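Local coordinates for protein phosphoglycerol transferase GacH (Streptococcus pyogenes MGAS5005, PDB 6DGM) that probably transfers glycerol phosphate onto streptococcal rhamnose polysaccharide through its manganese-binding, sulfatase-like catalytic domain, the part described here, at residues L190-P195 / K255-K261. Sequence-based numbering, arbitrary orientation.
Sequences LSLINP and KLTQINK
The carbonyl oxygen of Pro195 takes a hydrogen bond from each of two waters, and through them the loop 193-195 is tied to the loop 258-261. One water, donating to Pro195 O at 2.8 Å, also donates to the backbone carbonyl of Asn260, the centre of an inverse gamma turn. The other donates to Pro195 O and accepts from Lys261 NZ at 2.8 Å; the same ammonium group is hydrogen-bonded to Ser198 OG. Lys261 can bring its amine there because CG stands anti to the backbone N (chi1 175°) and the chain bends once, at chi2 (73°), so that CD passes 3.6 Å from Pro195 O. The polar link illustrates how two crossovers of an alpha/beta core can be joined at their ends: in this fold of the alkaline phosphatase clan, helices 182-192 and 229-257 each run out into a loop that leads to a parallel strand of the central sheet, 200-204 and 263-269 respectively. Away from the waters the contact is apolar. Ile193 CD1 meets Leu256 CD2 at 3.5 Å, the two side chains crossing at about a right angle, while its other branch, CG2, lies 3.9 Å from Ile259 CD1. Leu190 divides its methyls, CD1 against Lys255 CB and CD2 against Leu256 CD2 at 3.7 Å. Ile259 likewise uses both branches, since CG2 reaches CG of the Pro195 ring at 4.0 Å. Behind this cluster, Leu256 packs on Ile263 and Val265 of strand 263-269, and Ile193 on Phe201 of strand 200-204.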
ATOM      1  N   LEU A 190      -5.238 -17.706  -1.589  1.00 17.87           N
ATOM      2  CA  LEU A 190      -6.526 -18.392  -1.672  1.00 18.54           C
ATOM      3  C   LEU A 190      -6.576 -19.619  -0.768  1.00 19.03           C
ATOM      4  O   LEU A 190      -7.608 -19.894  -0.146  1.00 20.05           O
ATOM      5  CB  LEU A 190      -6.821 -18.779  -3.119  1.00 20.16           C
ATOM      6  CG  LEU A 190      -7.094 -17.617  -4.072  1.00 20.76           C
ATOM      7  CD1 LEU A 190      -7.169 -18.109  -5.522  1.00 22.55           C
ATOM      8  CD2 LEU A 190      -8.357 -16.854  -3.703  1.00 20.45           C
ATOM      9  N   SER A 191      -5.470 -20.373  -0.681  1.00 18.33           N
ATOM     10  CA  SER A 191      -5.455 -21.570   0.146  1.00 20.75           C
ATOM     11  C   SER A 191      -5.503 -21.262   1.641  1.00 21.14           C
ATOM     12  O   SER A 191      -5.805 -22.159   2.438  1.00 23.81           O
ATOM     13  CB  SER A 191      -4.210 -22.402  -0.165  1.00 24.80           C
ATOM     14  OG  SER A 191      -3.053 -21.759   0.332  1.00 29.10           O
ATOM     15  N   LEU A 192      -5.194 -20.033   2.043  1.00 20.66           N
ATOM     16  CA  LEU A 192      -5.212 -19.671   3.453  1.00 19.93           C
ATOM     17  C   LEU A 192      -6.472 -18.923   3.860  1.00 20.32           C
ATOM     18  O   LEU A 192      -6.717 -18.764   5.066  1.00 19.69           O
ATOM     19  CB  LEU A 192      -3.997 -18.811   3.785  1.00 19.66           C
ATOM     20  CG  LEU A 192      -2.639 -19.502   3.678  1.00 24.16           C
ATOM     21  CD1 LEU A 192      -1.499 -18.483   3.839  1.00 25.90           C
ATOM     22  CD2 LEU A 192      -2.527 -20.585   4.705  1.00 27.15           C
ATOM     23  N   ILE A 193      -7.280 -18.469   2.898  1.00 19.05           N
ATOM     24  CA  ILE A 193      -8.514 -17.768   3.244  1.00 19.45           C
ATOM     25  C   ILE A 193      -9.463 -18.731   3.933  1.00 19.86           C
ATOM     26  O   ILE A 193      -9.752 -19.830   3.431  1.00 19.78           O
ATOM     27  CB  ILE A 193      -9.157 -17.113   2.013  1.00 21.17           C
ATOM     28  CG1 ILE A 193      -8.284 -15.939   1.555  1.00 19.21           C
ATOM     29  CG2 ILE A 193     -10.573 -16.614   2.351  1.00 23.53           C
ATOM     30  CD1 ILE A 193      -8.690 -15.336   0.226  1.00 18.69           C
ATOM     31  N   ASN A 194      -9.968 -18.310   5.087  1.00 20.30           N
ATOM     32  CA  ASN A 194     -10.841 -19.114   5.935  1.00 21.65           C
ATOM     33  C   ASN A 194     -12.103 -18.293   6.107  1.00 21.59           C
ATOM     34  O   ASN A 194     -12.098 -17.308   6.876  1.00 20.73           O
ATOM     35  CB  ASN A 194     -10.185 -19.382   7.282  1.00 22.21           C
ATOM     36  CG  ASN A 194     -11.071 -20.212   8.210  1.00 25.31           C
ATOM     37  OD1 ASN A 194     -12.255 -20.425   7.938  1.00 25.57           O
ATOM     38  ND2 ASN A 194     -10.500 -20.677   9.310  1.00 27.98           N
ATOM     39  N   PRO A 195     -13.187 -18.633   5.408  1.00 22.41           N
ATOM     40  CA  PRO A 195     -14.420 -17.836   5.492  1.00 24.58           C
ATOM     41  C   PRO A 195     -15.030 -17.751   6.878  1.00 24.43           C
ATOM     42  O   PRO A 195     -15.915 -16.911   7.091  1.00 25.53           O
ATOM     43  CB  PRO A 195     -15.383 -18.540   4.518  1.00 29.08           C
ATOM     44  CG  PRO A 195     -14.548 -19.466   3.698  1.00 32.16           C
ATOM     45  CD  PRO A 195     -13.312 -19.783   4.482  1.00 26.07           C
ATOM     46  N   LYS A 255     -11.823 -15.645  -8.248  1.00 21.23           N
ATOM     47  CA  LYS A 255     -11.932 -16.644  -7.186  1.00 23.36           C
ATOM     48  C   LYS A 255     -12.434 -16.022  -5.891  1.00 22.67           C
ATOM     49  O   LYS A 255     -13.217 -16.641  -5.161  1.00 23.77           O
ATOM     50  CB  LYS A 255     -10.575 -17.311  -6.955  1.00 23.76           C
ATOM     51  CG  LYS A 255     -10.149 -18.246  -8.098  1.00 27.58           C
ATOM     52  CD  LYS A 255     -10.982 -19.499  -8.107  1.00 35.99           C
ATOM     53  CE  LYS A 255     -10.501 -20.461  -9.178  1.00 47.36           C
ATOM     54  NZ  LYS A 255      -9.037 -20.723  -9.058  1.00 54.86           N
ATOM     55  N   LEU A 256     -11.996 -14.803  -5.581  1.00 21.37           N
ATOM     56  CA  LEU A 256     -12.484 -14.160  -4.364  1.00 19.84           C
ATOM     57  C   LEU A 256     -13.990 -13.945  -4.409  1.00 21.31           C
ATOM     58  O   LEU A 256     -14.647 -13.990  -3.364  1.00 23.10           O
ATOM     59  CB  LEU A 256     -11.789 -12.824  -4.134  1.00 18.47           C
ATOM     60  CG  LEU A 256     -10.271 -12.910  -3.880  1.00 18.28           C
ATOM     61  CD1 LEU A 256      -9.691 -11.530  -3.768  1.00 18.29           C
ATOM     62  CD2 LEU A 256      -9.949 -13.719  -2.630  1.00 18.47           C
ATOM     63  N   THR A 257     -14.560 -13.698  -5.593  1.00 20.76           N
ATOM     64  CA  THR A 257     -16.001 -13.462  -5.658  1.00 22.69           C
ATOM     65  C   THR A 257     -16.808 -14.697  -5.264  1.00 23.16           C
ATOM     66  O   THR A 257     -17.986 -14.574  -4.919  1.00 23.98           O
ATOM     67  CB  THR A 257     -16.482 -13.015  -7.046  1.00 26.00           C
ATOM     68  OG1 THR A 257     -16.335 -14.082  -7.994  1.00 31.17           O
ATOM     69  CG2 THR A 257     -15.734 -11.807  -7.522  1.00 23.09           C
ATOM     70  N   GLN A 258     -16.193 -15.876  -5.320  1.00 23.85           N
ATOM     71  CA  GLN A 258     -16.869 -17.124  -5.007  1.00 27.23           C
ATOM     72  C   GLN A 258     -16.708 -17.543  -3.553  1.00 27.07           C
ATOM     73  O   GLN A 258     -17.224 -18.597  -3.173  1.00 29.11           O
ATOM     74  CB  GLN A 258     -16.347 -18.248  -5.912  1.00 30.53           C
ATOM     75  CG  GLN A 258     -16.481 -17.967  -7.401  1.00 35.34           C
ATOM     76  CD  GLN A 258     -17.904 -17.682  -7.819  1.00 42.38           C
ATOM     77  OE1 GLN A 258     -18.832 -18.431  -7.486  1.00 46.36           O
ATOM     78  NE2 GLN A 258     -18.095 -16.587  -8.545  1.00 44.47           N
ATOM     79  N   ILE A 259     -16.039 -16.738  -2.727  1.00 25.74           N
ATOM     80  CA  ILE A 259     -15.871 -17.037  -1.310  1.00 25.72           C
ATOM     81  C   ILE A 259     -16.940 -16.304  -0.515  1.00 25.47           C
ATOM     82  O   ILE A 259     -17.118 -15.088  -0.669  1.00 25.20           O
ATOM     83  CB  ILE A 259     -14.464 -16.638  -0.827  1.00 23.84           C
ATOM     84  CG1 ILE A 259     -13.401 -17.362  -1.662  1.00 23.56           C
ATOM     85  CG2 ILE A 259     -14.328 -16.919   0.671  1.00 23.85           C
ATOM     86  CD1 ILE A 259     -11.947 -17.015  -1.287  1.00 23.10           C
ATOM     87  N   ASN A 260     -17.624 -17.036   0.364  1.00 25.04           N
ATOM     88  CA  ASN A 260     -18.734 -16.489   1.144  1.00 25.15           C
ATOM     89  C   ASN A 260     -18.206 -15.800   2.404  1.00 25.31           C
ATOM     90  O   ASN A 260     -18.405 -16.252   3.537  1.00 26.21           O
ATOM     91  CB  ASN A 260     -19.728 -17.588   1.488  1.00 28.54           C
ATOM     92  CG  ASN A 260     -20.937 -17.049   2.173  1.00 38.35           C
ATOM     93  OD1 ASN A 260     -21.240 -15.864   2.048  1.00 41.08           O
ATOM     94  ND2 ASN A 260     -21.645 -17.904   2.905  1.00 46.06           N
ATOM     95  N   LYS A 261     -17.556 -14.653   2.180  1.00 24.18           N
ATOM     96  CA  LYS A 261     -16.981 -13.802   3.221  1.00 22.56           C
ATOM     97  C   LYS A 261     -16.743 -12.448   2.572  1.00 21.33           C
ATOM     98  O   LYS A 261     -16.242 -12.411   1.439  1.00 21.05           O
ATOM     99  CB  LYS A 261     -15.631 -14.370   3.688  1.00 22.50           C
ATOM    100  CG  LYS A 261     -14.880 -13.488   4.689  1.00 21.49           C
ATOM    101  CD  LYS A 261     -15.520 -13.508   6.084  1.00 22.32           C
ATOM    102  CE  LYS A 261     -14.880 -12.460   6.990  1.00 22.45           C
ATOM    103  NZ  LYS A 261     -15.503 -12.452   8.350  1.00 23.04           N
TER
HETATM  104  O   HOH W   1     -16.204 -14.939   9.293  1.00 28.53           O
HETATM  105  O   HOH W   2     -18.288 -15.897   6.116  1.00 35.89           O